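Local coordinates for RNA pseudouridylate synthase domain-containing protein 4 (Homo sapiens, PDB 5UBA), which isomerises uridine to pseudouridine in mitochondrial RNAs, including a 16S ribosomal RNA position whose modification is needed to assemble a functional mitochondrial ribosome, at residues 85-90 against 251-256. Sequence-based numbering, arbitrary orientation.
Sequences ETTGVM and HLHARQ
T87 and H253 are paired in register where 86-87 runs parallel to 252-256; their side chains meet directly, while the backbone of T87 bonds to L252 and A254, either side of H253. A254 N gives a short bond to T87 O (2.7 Å, 165° at the hydrogen), and V89 N reaches A254 O at 3.0 Å, nearly straight at 170°. On the face that T87 and H253 share, the T87 hydroxyl lies at the edge of the H253 ring, close to its plane, with OG1 hydrogen-bonded to ND1 at 2.8 Å. T87 chi1 of 57° sets OG1 between the backbone N and the carbonyl carbon, swung toward the imidazole. H253 NE2 bonds to C273 O, so both ring nitrogens are held and the ring's rotation is fixed. An alanine in place of H253 would probably leave the T87 hydroxyl and C273 O each without this partner and open a gap beside G88, whose CA lies 3.6 Å from CE1. At G88 the chain turns from this sheet into the antiparallel sheet of 89-93; a side chain there would collide with A254 O and the H253 ring.

The E85 end is looser. T87 N still bonds to L252 O, in the carbonyl plane but longer at 3.3 Å, while T86 OG1 touches L252 through methyl CD2, at 3.7 Å. At the E85 carbonyl a water accepts from L252 N and donates to E85 O, linking the two backbones where the direct ladder has given out. The contact thus ties the strand of the C-terminal part to the chain just after D83, the probable catalytic aspartate of this RluA-family domain. With NE2 donating to C273 O, a neutral H253 would probably present ND1 as acceptor to the T87 hydroxyl.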
ATOM      1  N   GLU A  85      -4.829   4.940  -2.922  1.00 18.99           N
ATOM      2  CA  GLU A  85      -4.411   4.149  -4.073  1.00 19.56           C
ATOM      3  C   GLU A  85      -3.857   2.773  -3.731  1.00 18.98           C
ATOM      4  O   GLU A  85      -3.403   2.064  -4.617  1.00 20.77           O
ATOM      5  CB  GLU A  85      -3.375   4.902  -4.911  1.00 22.52           C
ATOM      6  CG  GLU A  85      -3.934   5.985  -5.820  1.00 24.88           C
ATOM      7  CD  GLU A  85      -2.901   6.339  -6.889  1.00 27.81           C
ATOM      8  OE1 GLU A  85      -1.915   7.002  -6.566  1.00 32.59           O
ATOM      9  OE2 GLU A  85      -3.050   5.890  -8.043  1.00 31.19           O
ATOM     10  N   THR A  86      -3.919   2.384  -2.465  1.00 16.37           N
ATOM     11  CA  THR A  86      -3.622   1.022  -2.062  1.00 16.21           C
ATOM     12  C   THR A  86      -4.867   0.168  -2.095  1.00 16.51           C
ATOM     13  O   THR A  86      -5.943   0.635  -1.758  1.00 17.75           O
ATOM     14  CB  THR A  86      -2.992   1.040  -0.665  1.00 16.47           C
ATOM     15  OG1 THR A  86      -1.809   1.861  -0.744  1.00 17.68           O
ATOM     16  CG2 THR A  86      -2.643  -0.390  -0.145  1.00 16.50           C
ATOM     17  N   THR A  87      -4.711  -1.082  -2.501  1.00 14.61           N
ATOM     18  CA  THR A  87      -5.772  -2.053  -2.489  1.00 14.72           C
ATOM     19  C   THR A  87      -5.528  -3.095  -1.403  1.00 14.32           C
ATOM     20  O   THR A  87      -4.420  -3.200  -0.883  1.00 13.86           O
ATOM     21  CB  THR A  87      -5.868  -2.753  -3.847  1.00 15.34           C
ATOM     22  OG1 THR A  87      -4.616  -3.361  -4.153  1.00 15.75           O
ATOM     23  CG2 THR A  87      -6.231  -1.777  -4.967  1.00 15.00           C
ATOM     24  N   GLY A  88      -6.569  -3.853  -1.046  1.00 12.97           N
ATOM     25  CA  GLY A  88      -6.391  -5.104  -0.363  1.00 13.74           C
ATOM     26  C   GLY A  88      -6.790  -5.131   1.095  1.00 13.61           C
ATOM     27  O   GLY A  88      -7.753  -4.495   1.494  1.00 13.81           O
ATOM     28  N   VAL A  89      -6.036  -5.900   1.889  1.00 13.49           N
ATOM     29  CA  VAL A  89      -6.531  -6.353   3.199  1.00 14.26           C
ATOM     30  C   VAL A  89      -6.754  -5.201   4.168  1.00 13.70           C
ATOM     31  O   VAL A  89      -5.854  -4.414   4.461  1.00 14.38           O
ATOM     32  CB  VAL A  89      -5.552  -7.355   3.874  1.00 14.61           C
ATOM     33  CG1 VAL A  89      -6.128  -7.805   5.222  1.00 16.26           C
ATOM     34  CG2 VAL A  89      -5.313  -8.581   3.024  1.00 16.06           C
ATOM     35  N   MET A  90      -7.976  -5.112   4.680  1.00 14.04           N
ATOM     36  CA  MET A  90      -8.328  -4.074   5.650  1.00 14.65           C
ATOM     37  C   MET A  90      -9.264  -4.665   6.710  1.00 15.25           C
ATOM     38  O   MET A  90     -10.349  -5.165   6.395  1.00 15.33           O
ATOM     39  CB  MET A  90      -8.943  -2.852   4.963  1.00 17.31           C
ATOM     40  CG  MET A  90      -9.234  -1.711   5.913  1.00 18.97           C
ATOM     41  SD  MET A  90      -9.877  -0.310   4.994  1.00 23.11           S
ATOM     42  CE  MET A  90     -10.238   0.789   6.358  1.00 21.87           C
ATOM     43  N   HIS A 251       0.413   0.642  -8.465  1.00 13.20           N
ATOM     44  CA  HIS A 251       0.385  -0.810  -8.302  1.00 13.17           C
ATOM     45  C   HIS A 251       0.970  -1.162  -6.937  1.00 13.29           C
ATOM     46  O   HIS A 251       2.096  -1.657  -6.829  1.00 13.71           O
ATOM     47  CB  HIS A 251       1.151  -1.523  -9.421  1.00 13.41           C
ATOM     48  CG  HIS A 251       0.454  -1.486 -10.746  1.00 13.39           C
ATOM     49  ND1 HIS A 251       0.175  -0.313 -11.410  1.00 14.66           N
ATOM     50  CD2 HIS A 251       0.015  -2.487 -11.531  1.00 13.89           C
ATOM     51  CE1 HIS A 251      -0.430  -0.607 -12.556  1.00 13.69           C
ATOM     52  NE2 HIS A 251      -0.559  -1.913 -12.638  1.00 14.37           N
ATOM     53  N   LEU A 252       0.174  -0.947  -5.899  1.00 12.52           N
ATOM     54  CA  LEU A 252       0.563  -1.238  -4.502  1.00 13.17           C
ATOM     55  C   LEU A 252      -0.592  -1.912  -3.777  1.00 13.15           C
ATOM     56  O   LEU A 252      -1.626  -1.280  -3.553  1.00 14.03           O
ATOM     57  CB  LEU A 252       1.001   0.027  -3.787  1.00 13.98           C
ATOM     58  CG  LEU A 252       1.403  -0.122  -2.308  1.00 13.73           C
ATOM     59  CD1 LEU A 252       2.596  -1.063  -2.165  1.00 13.87           C
ATOM     60  CD2 LEU A 252       1.740   1.222  -1.697  1.00 14.50           C
ATOM     61  N   HIS A 253      -0.413  -3.182  -3.449  1.00 12.65           N
ATOM     62  CA  HIS A 253      -1.447  -4.046  -2.892  1.00 12.27           C
ATOM     63  C   HIS A 253      -1.059  -4.547  -1.491  1.00 12.27           C
ATOM     64  O   HIS A 253       0.033  -5.108  -1.309  1.00 12.31           O
ATOM     65  CB  HIS A 253      -1.629  -5.234  -3.820  1.00 12.95           C
ATOM     66  CG  HIS A 253      -2.648  -6.226  -3.362  1.00 13.27           C
ATOM     67  ND1 HIS A 253      -4.000  -5.928  -3.249  1.00 13.90           N
ATOM     68  CD2 HIS A 253      -2.512  -7.523  -3.011  1.00 13.73           C
ATOM     69  CE1 HIS A 253      -4.642  -7.018  -2.875  1.00 14.24           C
ATOM     70  NE2 HIS A 253      -3.771  -7.998  -2.712  1.00 14.04           N
ATOM     71  N   ALA A 254      -1.982  -4.368  -0.538  1.00 11.96           N
ATOM     72  CA  ALA A 254      -1.834  -4.943   0.801  1.00 12.19           C
ATOM     73  C   ALA A 254      -2.247  -6.411   0.683  1.00 12.56           C
ATOM     74  O   ALA A 254      -3.435  -6.771   0.665  1.00 13.27           O
ATOM     75  CB  ALA A 254      -2.697  -4.183   1.802  1.00 12.01           C
ATOM     76  N   ARG A 255      -1.226  -7.247   0.508  1.00 12.89           N
ATOM     77  CA  ARG A 255      -1.382  -8.653   0.204  1.00 14.08           C
ATOM     78  C   ARG A 255      -1.723  -9.512   1.399  1.00 14.42           C
ATOM     79  O   ARG A 255      -2.508 -10.459   1.294  1.00 15.15           O
ATOM     80  CB  ARG A 255      -0.080  -9.161  -0.435  1.00 15.21           C
ATOM     81  CG  ARG A 255      -0.022 -10.645  -0.691  1.00 17.35           C
ATOM     82  CD  ARG A 255      -1.004 -11.054  -1.741  1.00 19.26           C
ATOM     83  NE  ARG A 255      -0.747 -12.417  -2.159  1.00 20.73           N
ATOM     84  CZ  ARG A 255      -1.439 -13.048  -3.097  1.00 21.95           C
ATOM     85  NH1 ARG A 255      -2.445 -12.445  -3.727  1.00 21.54           N
ATOM     86  NH2 ARG A 255      -1.100 -14.303  -3.420  1.00 24.30           N
ATOM     87  N   GLN A 256      -1.055  -9.271   2.509  1.00 14.18           N
ATOM     88  CA  GLN A 256      -1.185 -10.153   3.654  1.00 15.43           C
ATOM     89  C   GLN A 256      -1.057  -9.394   4.970  1.00 15.38           C
ATOM     90  O   GLN A 256      -0.252  -8.476   5.074  1.00 14.88           O
ATOM     91  CB  GLN A 256      -0.094 -11.220   3.573  1.00 16.68           C
ATOM     92  CG  GLN A 256      -0.018 -12.207   4.723  1.00 18.01           C
ATOM     93  CD  GLN A 256       0.983 -13.305   4.456  1.00 20.08           C
ATOM     94  OE1 GLN A 256       2.069 -13.047   3.913  1.00 21.45           O
ATOM     95  NE2 GLN A 256       0.634 -14.546   4.823  1.00 20.68           N
TER
HETATM   96  O   HOH W   1      -2.601   0.024  -6.179  1.00 15.68           O